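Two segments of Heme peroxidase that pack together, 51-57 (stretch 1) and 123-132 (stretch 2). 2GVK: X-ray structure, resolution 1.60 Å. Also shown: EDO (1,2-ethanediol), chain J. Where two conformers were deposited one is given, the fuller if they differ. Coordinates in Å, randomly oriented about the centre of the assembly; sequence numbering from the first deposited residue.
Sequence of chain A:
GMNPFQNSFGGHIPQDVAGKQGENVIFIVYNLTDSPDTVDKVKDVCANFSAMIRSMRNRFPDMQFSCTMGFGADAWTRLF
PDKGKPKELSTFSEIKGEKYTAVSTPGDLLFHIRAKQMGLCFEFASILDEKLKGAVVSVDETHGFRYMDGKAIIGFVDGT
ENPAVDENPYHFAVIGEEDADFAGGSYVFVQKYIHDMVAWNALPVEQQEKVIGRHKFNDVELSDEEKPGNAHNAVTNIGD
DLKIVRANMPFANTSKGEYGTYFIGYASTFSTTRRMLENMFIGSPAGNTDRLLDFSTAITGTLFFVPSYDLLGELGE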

ATOM      1  N   ALA A  51     -24.298  12.836  -6.465  1.00 11.98           N
ATOM      2  CA  ALA A  51     -24.183  12.896  -4.993  1.00 12.14           C
ATOM      3  C   ALA A  51     -23.776  11.535  -4.391  1.00 12.08           C
ATOM      4  O   ALA A  51     -22.988  11.468  -3.446  1.00 11.98           O
ATOM      5  CB  ALA A  51     -25.493  13.360  -4.381  1.00 12.03           C
HETATM    6  N   MSE A  52     -24.346  10.456  -4.923  1.00 12.42           N
HETATM    7  CA  MSE A  52     -24.012   9.122  -4.450  1.00 12.41           C
HETATM    8  C   MSE A  52     -22.536   8.809  -4.741  1.00 11.94           C
HETATM    9  O   MSE A  52     -21.844   8.214  -3.912  1.00 11.87           O
HETATM   10  CB  MSE A  52     -24.905   8.085  -5.100  1.00 12.85           C
HETATM   11  CG  MSE A  52     -26.373   8.162  -4.656  1.00 14.54           C
HETATM   12 SE   MSE A  52     -27.499   6.929  -5.665  0.70 25.19          SE
HETATM   13  CE  MSE A  52     -26.635   5.233  -5.080  1.00 19.65           C
ATOM     14  N   ILE A  53     -22.059   9.224  -5.922  1.00 11.72           N
ATOM     15  CA  ILE A  53     -20.661   9.057  -6.275  1.00 11.56           C
ATOM     16  C   ILE A  53     -19.784   9.934  -5.391  1.00 11.21           C
ATOM     17  O   ILE A  53     -18.741   9.471  -4.890  1.00 11.14           O
ATOM     18  CB  ILE A  53     -20.414   9.364  -7.773  1.00 11.52           C
ATOM     19  CG1 ILE A  53     -21.168   8.343  -8.636  1.00 12.41           C
ATOM     20  CG2 ILE A  53     -18.915   9.373  -8.088  1.00 12.19           C
ATOM     21  CD1 ILE A  53     -21.251   8.709 -10.101  1.00 13.50           C
ATOM     22  N   ARG A  54     -20.207  11.183  -5.155  1.00 11.07           N
ATOM     23  CA  ARG A  54     -19.450  12.087  -4.265  1.00 11.33           C
ATOM     24  C   ARG A  54     -19.281  11.475  -2.894  1.00 11.67           C
ATOM     25  O   ARG A  54     -18.242  11.591  -2.291  1.00 11.86           O
ATOM     26  CB  ARG A  54     -20.147  13.446  -4.126  1.00 11.37           C
ATOM     27  CG  ARG A  54     -19.829  14.429  -5.196  1.00 12.96           C
ATOM     28  CD  ARG A  54     -20.262  15.850  -4.788  1.00 14.65           C
ATOM     29  NE  ARG A  54     -21.720  16.006  -4.804  1.00 16.85           N
ATOM     30  CZ  ARG A  54     -22.452  16.168  -5.914  1.00 19.45           C
ATOM     31  NH1 ARG A  54     -21.868  16.215  -7.104  1.00 21.42           N
ATOM     32  NH2 ARG A  54     -23.768  16.294  -5.833  1.00 20.26           N
ATOM     33  N   SER A  55     -20.355  10.889  -2.378  1.00 11.96           N
ATOM     34  CA  SER A  55     -20.327  10.269  -1.067  1.00 12.54           C
ATOM     35  C   SER A  55     -19.266   9.161  -1.000  1.00 12.48           C
ATOM     36  O   SER A  55     -18.386   9.164  -0.111  1.00 12.36           O
ATOM     37  CB  SER A  55     -21.710   9.719  -0.716  1.00 12.83           C
ATOM     38  OG  SER A  55     -21.691   9.053   0.535  1.00 14.56           O
HETATM   39  N   MSE A  56     -19.278   8.271  -1.984  1.00 12.92           N
HETATM   40  CA  MSE A  56     -18.323   7.172  -2.017  1.00 13.50           C
HETATM   41  C   MSE A  56     -16.894   7.674  -2.090  1.00 12.90           C
HETATM   42  O   MSE A  56     -16.021   7.149  -1.424  1.00 13.26           O
HETATM   43  CB  MSE A  56     -18.576   6.264  -3.197  1.00 14.46           C
HETATM   44  CG  MSE A  56     -19.900   5.606  -3.203  1.00 18.45           C
HETATM   45 SE   MSE A  56     -20.240   4.489  -1.635  0.70 34.17          SE
HETATM   46  CE  MSE A  56     -18.745   3.431  -1.701  1.00 28.99           C
ATOM     47  N   ARG A  57     -16.652   8.665  -2.949  1.00 12.28           N
ATOM     48  CA  ARG A  57     -15.289   9.177  -3.157  1.00 12.07           C
ATOM     49  C   ARG A  57     -14.802  10.013  -1.979  1.00 11.82           C
ATOM     50  O   ARG A  57     -13.615  10.034  -1.684  1.00 12.00           O
ATOM     51  CB  ARG A  57     -15.216   9.957  -4.444  1.00 12.21           C
ATOM     52  CG  ARG A  57     -15.304   9.074  -5.655  1.00 13.57           C
ATOM     53  CD  ARG A  57     -15.112   9.821  -6.894  1.00 15.40           C
ATOM     54  NE  ARG A  57     -15.308   8.966  -8.019  1.00 14.91           N
ATOM     55  CZ  ARG A  57     -15.447   9.381  -9.280  1.00 17.36           C
ATOM     56  NH1 ARG A  57     -15.365  10.671  -9.575  1.00 18.99           N
ATOM     57  NH2 ARG A  57     -15.654   8.485 -10.254  1.00 18.90           N
ATOM     58  N   GLU A 123     -22.264  -1.585  -1.624  1.00 10.97           N
ATOM     59  CA  GLU A 123     -22.885  -0.483  -0.899  1.00 11.69           C
ATOM     60  C   GLU A 123     -23.725   0.386  -1.855  1.00 11.39           C
ATOM     61  O   GLU A 123     -24.913   0.654  -1.611  1.00 11.27           O
ATOM     62  CB  GLU A 123     -21.795   0.363  -0.209  1.00 12.32           C
ATOM     63  CG  GLU A 123     -22.290   1.652   0.432  1.00 17.55           C
ATOM     64  CD  GLU A 123     -22.901   1.430   1.762  1.00 24.61           C
ATOM     65  OE1 GLU A 123     -23.335   0.282   2.038  1.00 28.01           O
ATOM     66  OE2 GLU A 123     -22.892   2.385   2.581  1.00 27.83           O
ATOM     67  N   PHE A 124     -23.108   0.807  -2.935  1.00 11.36           N
ATOM     68  CA  PHE A 124     -23.763   1.641  -3.926  1.00 11.16           C
ATOM     69  C   PHE A 124     -24.971   0.911  -4.530  1.00 11.08           C
ATOM     70  O   PHE A 124     -26.059   1.462  -4.622  1.00 10.61           O
ATOM     71  CB  PHE A 124     -22.755   2.002  -5.026  1.00 11.37           C
ATOM     72  CG  PHE A 124     -23.181   3.178  -5.899  1.00 11.39           C
ATOM     73  CD1 PHE A 124     -24.001   2.979  -6.984  1.00 12.40           C
ATOM     74  CD2 PHE A 124     -22.727   4.486  -5.623  1.00 10.57           C
ATOM     75  CE1 PHE A 124     -24.354   4.037  -7.807  1.00 12.70           C
ATOM     76  CE2 PHE A 124     -23.068   5.523  -6.431  1.00 11.55           C
ATOM     77  CZ  PHE A 124     -23.874   5.306  -7.538  1.00 11.88           C
ATOM     78  N   ALA A 125     -24.771  -0.344  -4.907  1.00 10.83           N
ATOM     79  CA  ALA A 125     -25.825  -1.115  -5.501  1.00 10.50           C
ATOM     80  C   ALA A 125     -27.021  -1.311  -4.553  1.00 10.56           C
ATOM     81  O   ALA A 125     -28.155  -1.324  -4.996  1.00 10.67           O
ATOM     82  CB  ALA A 125     -25.285  -2.469  -5.986  1.00 10.85           C
ATOM     83  N   SER A 126     -26.757  -1.454  -3.255  1.00 10.35           N
ATOM     84  CA  SER A 126     -27.824  -1.645  -2.289  0.50 10.27           C
ATOM     85  C   SER A 126     -28.686  -0.380  -2.185  1.00 10.50           C
ATOM     86  O   SER A 126     -29.900  -0.463  -2.028  1.00 10.61           O
ATOM     87  CB  SER A 126     -27.260  -2.051  -0.908  0.50 10.34           C
ATOM     88  OG  SER A 126     -26.661  -0.957  -0.240  0.50  8.62           O
ATOM     89  N   ILE A 127     -28.055   0.777  -2.300  1.00 10.75           N
ATOM     90  CA  ILE A 127     -28.790   2.026  -2.239  0.50 10.96           C
ATOM     91  C   ILE A 127     -29.659   2.180  -3.506  1.00 11.00           C
ATOM     92  O   ILE A 127     -30.807   2.587  -3.416  1.00 11.22           O
ATOM     93  CB  ILE A 127     -27.850   3.213  -2.023  0.50 11.07           C
ATOM     94  CG1 ILE A 127     -27.210   3.109  -0.613  0.50 11.33           C
ATOM     95  CG2 ILE A 127     -28.602   4.519  -2.166  0.50 11.86           C
ATOM     96  CD1 ILE A 127     -25.983   3.936  -0.430  0.50 12.77           C
ATOM     97  N   LEU A 128     -29.126   1.760  -4.662  1.00 10.80           N
ATOM     98  CA  LEU A 128     -29.921   1.739  -5.916  1.00 10.86           C
ATOM     99  C   LEU A 128     -31.142   0.825  -5.754  1.00 10.85           C
ATOM    100  O   LEU A 128     -32.248   1.176  -6.154  1.00 11.17           O
ATOM    101  CB  LEU A 128     -29.073   1.255  -7.102  1.00 10.96           C
ATOM    102  CG  LEU A 128     -27.940   2.157  -7.547  1.00 11.11           C
ATOM    103  CD1 LEU A 128     -27.114   1.455  -8.629  1.00 12.88           C
ATOM    104  CD2 LEU A 128     -28.461   3.490  -8.052  1.00 13.77           C
ATOM    105  N   ASP A 129     -30.928  -0.341  -5.138  1.00 10.98           N
ATOM    106  CA  ASP A 129     -32.019  -1.297  -4.887  1.00 11.33           C
ATOM    107  C   ASP A 129     -33.129  -0.627  -4.076  1.00 11.80           C
ATOM    108  O   ASP A 129     -34.311  -0.718  -4.419  1.00 11.75           O
ATOM    109  CB  ASP A 129     -31.460  -2.525  -4.143  1.00 11.23           C
ATOM    110  CG  ASP A 129     -32.548  -3.556  -3.774  1.00 12.38           C
ATOM    111  OD1 ASP A 129     -33.473  -3.812  -4.600  1.00 13.59           O
ATOM    112  OD2 ASP A 129     -32.429  -4.166  -2.667  1.00 12.94           O
ATOM    113  N   GLU A 130     -32.736   0.048  -3.007  1.00 11.97           N
ATOM    114  CA  GLU A 130     -33.674   0.747  -2.138  1.00 12.54           C
ATOM    115  C   GLU A 130     -34.412   1.868  -2.862  1.00 12.04           C
ATOM    116  O   GLU A 130     -35.631   1.995  -2.749  1.00 11.83           O
ATOM    117  CB  GLU A 130     -32.941   1.322  -0.922  1.00 13.15           C
ATOM    118  CG  GLU A 130     -32.440   0.252   0.049  1.00 18.04           C
ATOM    119  CD  GLU A 130     -31.363   0.772   1.031  1.00 25.53           C
ATOM    120  OE1 GLU A 130     -31.003   1.985   0.969  1.00 29.07           O
ATOM    121  OE2 GLU A 130     -30.854  -0.052   1.819  1.00 27.90           O
ATOM    122  N   LYS A 131     -33.677   2.673  -3.609  1.00 11.85           N
ATOM    123  CA  LYS A 131     -34.269   3.818  -4.290  1.00 11.91           C
ATOM    124  C   LYS A 131     -35.190   3.405  -5.432  1.00 12.15           C
ATOM    125  O   LYS A 131     -36.160   4.122  -5.754  1.00 12.62           O
ATOM    126  CB  LYS A 131     -33.174   4.749  -4.814  1.00 11.90           C
ATOM    127  CG  LYS A 131     -32.491   5.592  -3.758  1.00 12.99           C
ATOM    128  CD  LYS A 131     -31.438   6.547  -4.441  1.00 17.38           C
ATOM    129  CE  LYS A 131     -30.789   7.487  -3.450  1.00 18.34           C
ATOM    130  NZ  LYS A 131     -31.787   8.395  -2.843  1.00 19.89           N
ATOM    131  N   LEU A 132     -34.913   2.263  -6.048  1.00 11.93           N
ATOM    132  CA  LEU A 132     -35.673   1.834  -7.222  1.00 12.02           C
ATOM    133  C   LEU A 132     -36.717   0.778  -6.906  1.00 12.47           C
ATOM    134  O   LEU A 132     -37.374   0.269  -7.815  1.00 11.88           O
ATOM    135  CB  LEU A 132     -34.720   1.300  -8.298  1.00 12.05           C
ATOM    136  CG  LEU A 132     -33.806   2.359  -8.920  1.00 10.81           C
ATOM    137  CD1 LEU A 132     -32.686   1.712  -9.731  1.00 12.49           C
ATOM    138  CD2 LEU A 132     -34.614   3.325  -9.781  1.00 12.71           C
TER
HETATM  139  C1  EDO J 325     -36.470  -5.916  -6.138  1.00 44.67           C
HETATM  140  O1  EDO J 325     -36.018  -6.584  -7.327  1.00 46.54           O
HETATM  141  C2  EDO J 325     -35.504  -6.214  -5.015  1.00 42.84           C
HETATM  142  O2  EDO J 325     -35.565  -5.222  -3.996  1.00 41.50           O

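The two helices run roughly antiparallel, their N-to-C directions 151° apart and their axes no closer than 11.3 Å. No hydrogen bond crosses between them, so the 361 Å² they bury, both sides summed, rests on side-chain packing, and most of it belongs to Met52, Phe124 and Met56.

Met52, a selenomethionine, has the largest share, 121 Å². Its CA-to-CB bond points toward the second helix, and its m, t, p rotamer turns the terminal methyl back over the Phe124 ring. Met52 CE lies 3.6 Å from the centroid of the Phe124 ring and 9° off the ring normal, the geometry of a CH-pi contact over the face. Met52 SE is farther away, 4.9 Å from the same centroid and 30° off the normal, an oblique approach. The side chain is a knob in a hole formed by Phe124, Ile127, Leu128 and Lys131. Met52 CE is 3.6 Å from Ile127 CG2 and 3.9 Å from Leu128 CD2, while Met52 SE lies 4.0 Å from Lys131 CE, so the lysine contributes aliphatic carbon here; its NZ is hydrogen-bonded elsewhere in the structure.

Phe124 covers 94 Å² although its CA-to-CB bond points sideways; with chi1 at -163° (t), the end of the side chain comes nearer the first helix. There Phe124 CE2 meets Met52 CB at 3.4 Å, the closest contact between the stretches. Near the ring plane, Ile53 N stands 3.9 Å from Phe124 CE2 and Met56 CG 3.9 Å from Phe124 CD2, so the ring receives Met52 CE on a face and these two residues along its edge.

Met56, also selenomethionine, follows Met52 by one helical turn, as its N to Met52 O hydrogen bond of 3.2 Å confirms. Its all-m rotamer places SE 4.1 Å from Glu123 CG, extending the apolar packing to the methylene part of that acidic side chain.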